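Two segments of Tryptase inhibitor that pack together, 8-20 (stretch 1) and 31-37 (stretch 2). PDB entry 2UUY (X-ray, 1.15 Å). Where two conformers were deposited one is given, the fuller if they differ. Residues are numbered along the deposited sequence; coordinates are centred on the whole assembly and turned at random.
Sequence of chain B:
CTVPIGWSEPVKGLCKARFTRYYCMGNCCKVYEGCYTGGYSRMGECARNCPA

Stretch 1 8-20: SEPVKGLCKARFT
Stretch 2, residues 31-37: VYEGCYT

The two stretches form a mixed contact: a short antiparallel β-bridge at one end, a disulfide in the middle, and an extended loop lying against two tyrosine rings at the other, together burying 785 Å².

The sheet pairing is brief. Strand 31-34 runs antiparallel to the strand that begins at Phe-19, and Phe-19 and Gly-34 form a hydrogen-bonded pair with CA atoms 5.2 Å apart: Phe-19 N donates to Gly-34 O at 2.9 Å, and Gly-34 N to Phe-19 O at 3.0 Å. The next pair, Thr-20 with Glu-33, is non-hydrogen-bonded, its CA atoms 4.7 Å apart. Here CA-H groups face carbonyls, Glu-33 CA lying 3.2 Å from Phe-19 O and Thr-20 CA 3.5 Å from Tyr-32 O. Gly-34 adopts phi/psi 153/-156, where a CB would jam against the preceding carbonyl oxygen and be crowded by Tyr-36 CE2; glycine avoids both. Thr-20 (chi1 -62°, m) brings its methyl CG2 to 3.4 Å from CG2 of Val-31 (chi1 77°, p).

Arg-18 (t, m, m; phi/psi -119/78) folds its long chain so that NH1 meets Glu-33 OE1 at 2.9 Å, a salt bridge of opposite charges. Glu-33 reaches it with chi1 m, chi2 t and chi3 86°.

Beyond the bridge, Cys-15 (chi1 87°, p) and Cys-35 (chi1 -179°, t) join covalently, SG to SG 2.1 Å with chi3 109°. Nearby, Gly-13 N makes a weak hydrogen bond to Cys-35 O at 3.1 Å, and Gly-13 CA lies 3.2 Å from that same oxygen. A CB on Gly-13 would stand 2.2 Å from Cys-35 O, so this close backbone approach requires glycine. A water accepts from Cys-35 N (2.8 Å) and donates to Gly-13 O (3.0 Å).

Residues 9-13 stay extended, with phi between -97° and -61° and psi between 128° and 172°. Pro-10 (-61/145) suits this course, and its puckered ring (C-gamma exo) brings apolar carbons to both tyrosines: CD sits 3.8 Å from the centroid of the Tyr-32 ring, over one face, in a CH-π contact, while CB lies 3.8 Å from Tyr-36 CE1. Both tyrosines are m, with chi2 -88° for Tyr-32 and -75° for Tyr-36. Tyr-32 OH donates to Glu-9 OE2 at 2.6 Å, near the ring plane, a short bond to a carboxylate; Glu-9 is m, t, with chi3 -103°. Tyr-36 OH shares a second water with Pro-10 O, each 2.7 Å from it, and Lys-12 CG (chi1 -68°, m) lies 3.4 Å from Tyr-36 OH while its amine end leads away.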

# COMPACT_ATOMS: atom_id res chain seq x y z
N SER B 8 11.25 24.75 -2.60
CA SER B 8 10.80 23.65 -3.43
C SER B 8 11.20 22.34 -2.79
O SER B 8 12.38 22.05 -2.71
CB SER B 8 11.46 23.72 -4.81
OG SER B 8 10.98 22.69 -5.64
N GLU B 9 10.24 21.60 -2.32
CA GLU B 9 10.48 20.30 -1.70
C GLU B 9 10.26 19.20 -2.72
O GLU B 9 9.80 19.44 -3.83
CB GLU B 9 9.57 20.15 -0.49
CG GLU B 9 9.95 21.16 0.56
CD GLU B 9 9.11 21.02 1.81
OE1 GLU B 9 8.18 21.84 1.99
OE2 GLU B 9 9.34 20.10 2.60
N PRO B 10 10.61 17.96 -2.37
CA PRO B 10 10.47 16.94 -3.33
C PRO B 10 9.03 16.74 -3.82
O PRO B 10 8.09 16.92 -3.06
CB PRO B 10 10.89 15.65 -2.56
CG PRO B 10 11.80 16.18 -1.54
CD PRO B 10 11.19 17.44 -1.13
N VAL B 11 8.86 16.41 -5.08
CA VAL B 11 7.54 16.14 -5.62
C VAL B 11 7.01 14.88 -4.96
O VAL B 11 7.70 13.84 -4.89
CB VAL B 11 7.58 15.98 -7.15
CG1 VAL B 11 6.25 15.44 -7.69
CG2 VAL B 11 7.89 17.32 -7.82
N LYS B 12 5.80 14.97 -4.41
CA LYS B 12 5.16 13.80 -3.82
C LYS B 12 4.75 12.81 -4.91
O LYS B 12 4.10 13.16 -5.89
CB LYS B 12 3.92 14.22 -3.06
CG LYS B 12 4.26 15.02 -1.84
CD LYS B 12 3.06 15.68 -1.15
CE LYS B 12 3.51 16.50 0.06
NZ LYS B 12 2.39 16.87 0.97
N GLY B 13 5.11 11.56 -4.73
CA GLY B 13 4.66 10.52 -5.63
C GLY B 13 3.20 10.23 -5.44
O GLY B 13 2.63 10.41 -4.32
N LEU B 14 2.54 9.76 -6.51
CA LEU B 14 1.13 9.36 -6.46
C LEU B 14 0.93 8.04 -5.81
O LEU B 14 -0.17 7.79 -5.32
CB LEU B 14 0.49 9.34 -7.88
CG LEU B 14 0.63 10.57 -8.74
CD1 LEU B 14 -0.06 10.31 -10.06
CD2 LEU B 14 0.10 11.75 -7.96
N CYS B 15 1.92 7.15 -5.82
CA CYS B 15 1.77 5.87 -5.17
C CYS B 15 1.59 6.06 -3.67
O CYS B 15 1.93 7.10 -3.12
CB CYS B 15 2.96 4.93 -5.47
SG CYS B 15 4.44 5.03 -4.40
N LYS B 16 1.09 5.02 -3.02
CA LYS B 16 0.77 5.08 -1.60
C LYS B 16 1.71 4.27 -0.69
O LYS B 16 1.33 3.85 0.40
CB LYS B 16 -0.71 4.81 -1.36
CG LYS B 16 -1.57 5.95 -1.89
CD LYS B 16 -3.03 5.67 -1.82
CE LYS B 16 -3.81 6.82 -2.37
NZ LYS B 16 -5.29 6.52 -2.42
N ALA B 17 2.98 4.18 -1.08
CA ALA B 17 4.02 3.65 -0.18
C ALA B 17 4.39 4.72 0.83
O ALA B 17 4.20 5.91 0.59
CB ALA B 17 5.26 3.24 -0.97
N ARG B 18 4.94 4.29 1.97
CA ARG B 18 5.61 5.20 2.90
C ARG B 18 7.06 4.78 3.05
O ARG B 18 7.45 4.14 4.02
CB ARG B 18 4.88 5.24 4.25
CG ARG B 18 5.36 6.37 5.16
CD ARG B 18 6.59 6.13 5.96
NE ARG B 18 6.43 5.00 6.89
CZ ARG B 18 6.00 5.09 8.16
NH1 ARG B 18 5.66 6.25 8.71
NH2 ARG B 18 5.91 4.01 8.90
N PHE B 19 7.86 5.13 2.05
CA PHE B 19 9.31 5.02 2.17
C PHE B 19 9.85 6.18 3.00
O PHE B 19 9.27 7.25 3.02
CB PHE B 19 9.95 5.05 0.80
CG PHE B 19 9.50 3.98 -0.12
CD1 PHE B 19 9.72 2.65 0.20
CD2 PHE B 19 8.95 4.27 -1.36
CE1 PHE B 19 9.33 1.65 -0.67
CE2 PHE B 19 8.55 3.27 -2.22
CZ PHE B 19 8.75 1.95 -1.87
N THR B 20 10.99 5.95 3.65
CA THR B 20 11.72 6.99 4.36
C THR B 20 12.93 7.37 3.53
O THR B 20 13.79 6.53 3.28
CB THR B 20 12.16 6.50 5.76
OG1 THR B 20 11.00 6.18 6.51
CG2 THR B 20 12.98 7.57 6.47
N VAL B 31 14.19 14.46 6.41
CA VAL B 31 13.50 13.23 6.15
C VAL B 31 12.14 13.49 5.48
O VAL B 31 11.41 14.43 5.84
CB VAL B 31 13.38 12.40 7.45
CG1 VAL B 31 12.29 12.95 8.36
CG2 VAL B 31 13.13 10.94 7.10
N TYR B 32 11.84 12.66 4.50
CA TYR B 32 10.56 12.67 3.80
C TYR B 32 10.00 11.26 3.86
O TYR B 32 10.71 10.29 3.68
CB TYR B 32 10.75 13.15 2.35
CG TYR B 32 10.95 14.63 2.31
CD1 TYR B 32 9.87 15.49 2.23
CD2 TYR B 32 12.21 15.20 2.47
CE1 TYR B 32 10.03 16.86 2.28
CE2 TYR B 32 12.39 16.55 2.52
CZ TYR B 32 11.31 17.37 2.39
OH TYR B 32 11.50 18.73 2.46
N GLU B 33 8.71 11.17 4.18
CA GLU B 33 8.02 9.89 4.33
C GLU B 33 6.85 9.85 3.35
O GLU B 33 5.96 10.72 3.43
CB GLU B 33 7.48 9.77 5.74
CG GLU B 33 8.50 9.67 6.83
CD GLU B 33 7.79 9.70 8.17
OE1 GLU B 33 7.37 8.63 8.61
OE2 GLU B 33 7.53 10.80 8.72
N GLY B 34 6.86 8.89 2.44
CA GLY B 34 5.81 8.83 1.42
C GLY B 34 6.35 8.15 0.20
O GLY B 34 7.26 7.33 0.26
N CYS B 35 5.74 8.45 -0.95
CA CYS B 35 6.10 7.79 -2.20
C CYS B 35 7.22 8.55 -2.86
O CYS B 35 7.04 9.27 -3.85
CB CYS B 35 4.88 7.75 -3.13
SG CYS B 35 5.24 6.92 -4.69
N TYR B 36 8.39 8.39 -2.30
CA TYR B 36 9.58 9.13 -2.73
C TYR B 36 10.60 8.12 -3.16
O TYR B 36 10.92 7.21 -2.39
CB TYR B 36 10.14 9.96 -1.58
CG TYR B 36 9.25 11.05 -1.11
CD1 TYR B 36 9.08 12.22 -1.85
CD2 TYR B 36 8.55 10.92 0.08
CE1 TYR B 36 8.25 13.21 -1.40
CE2 TYR B 36 7.74 11.93 0.54
CZ TYR B 36 7.61 13.08 -0.19
OH TYR B 36 6.82 14.10 0.28
N THR B 37 11.14 8.32 -4.37
CA THR B 37 12.18 7.49 -4.95
C THR B 37 13.52 8.22 -5.02
O THR B 37 14.56 7.57 -5.23
CB THR B 37 11.82 7.04 -6.41
OG1 THR B 37 11.61 8.19 -7.23
CG2 THR B 37 10.58 6.18 -6.44
O HOH W 1 7.51 16.62 -0.41
O HOH W 2 4.05 10.56 -1.65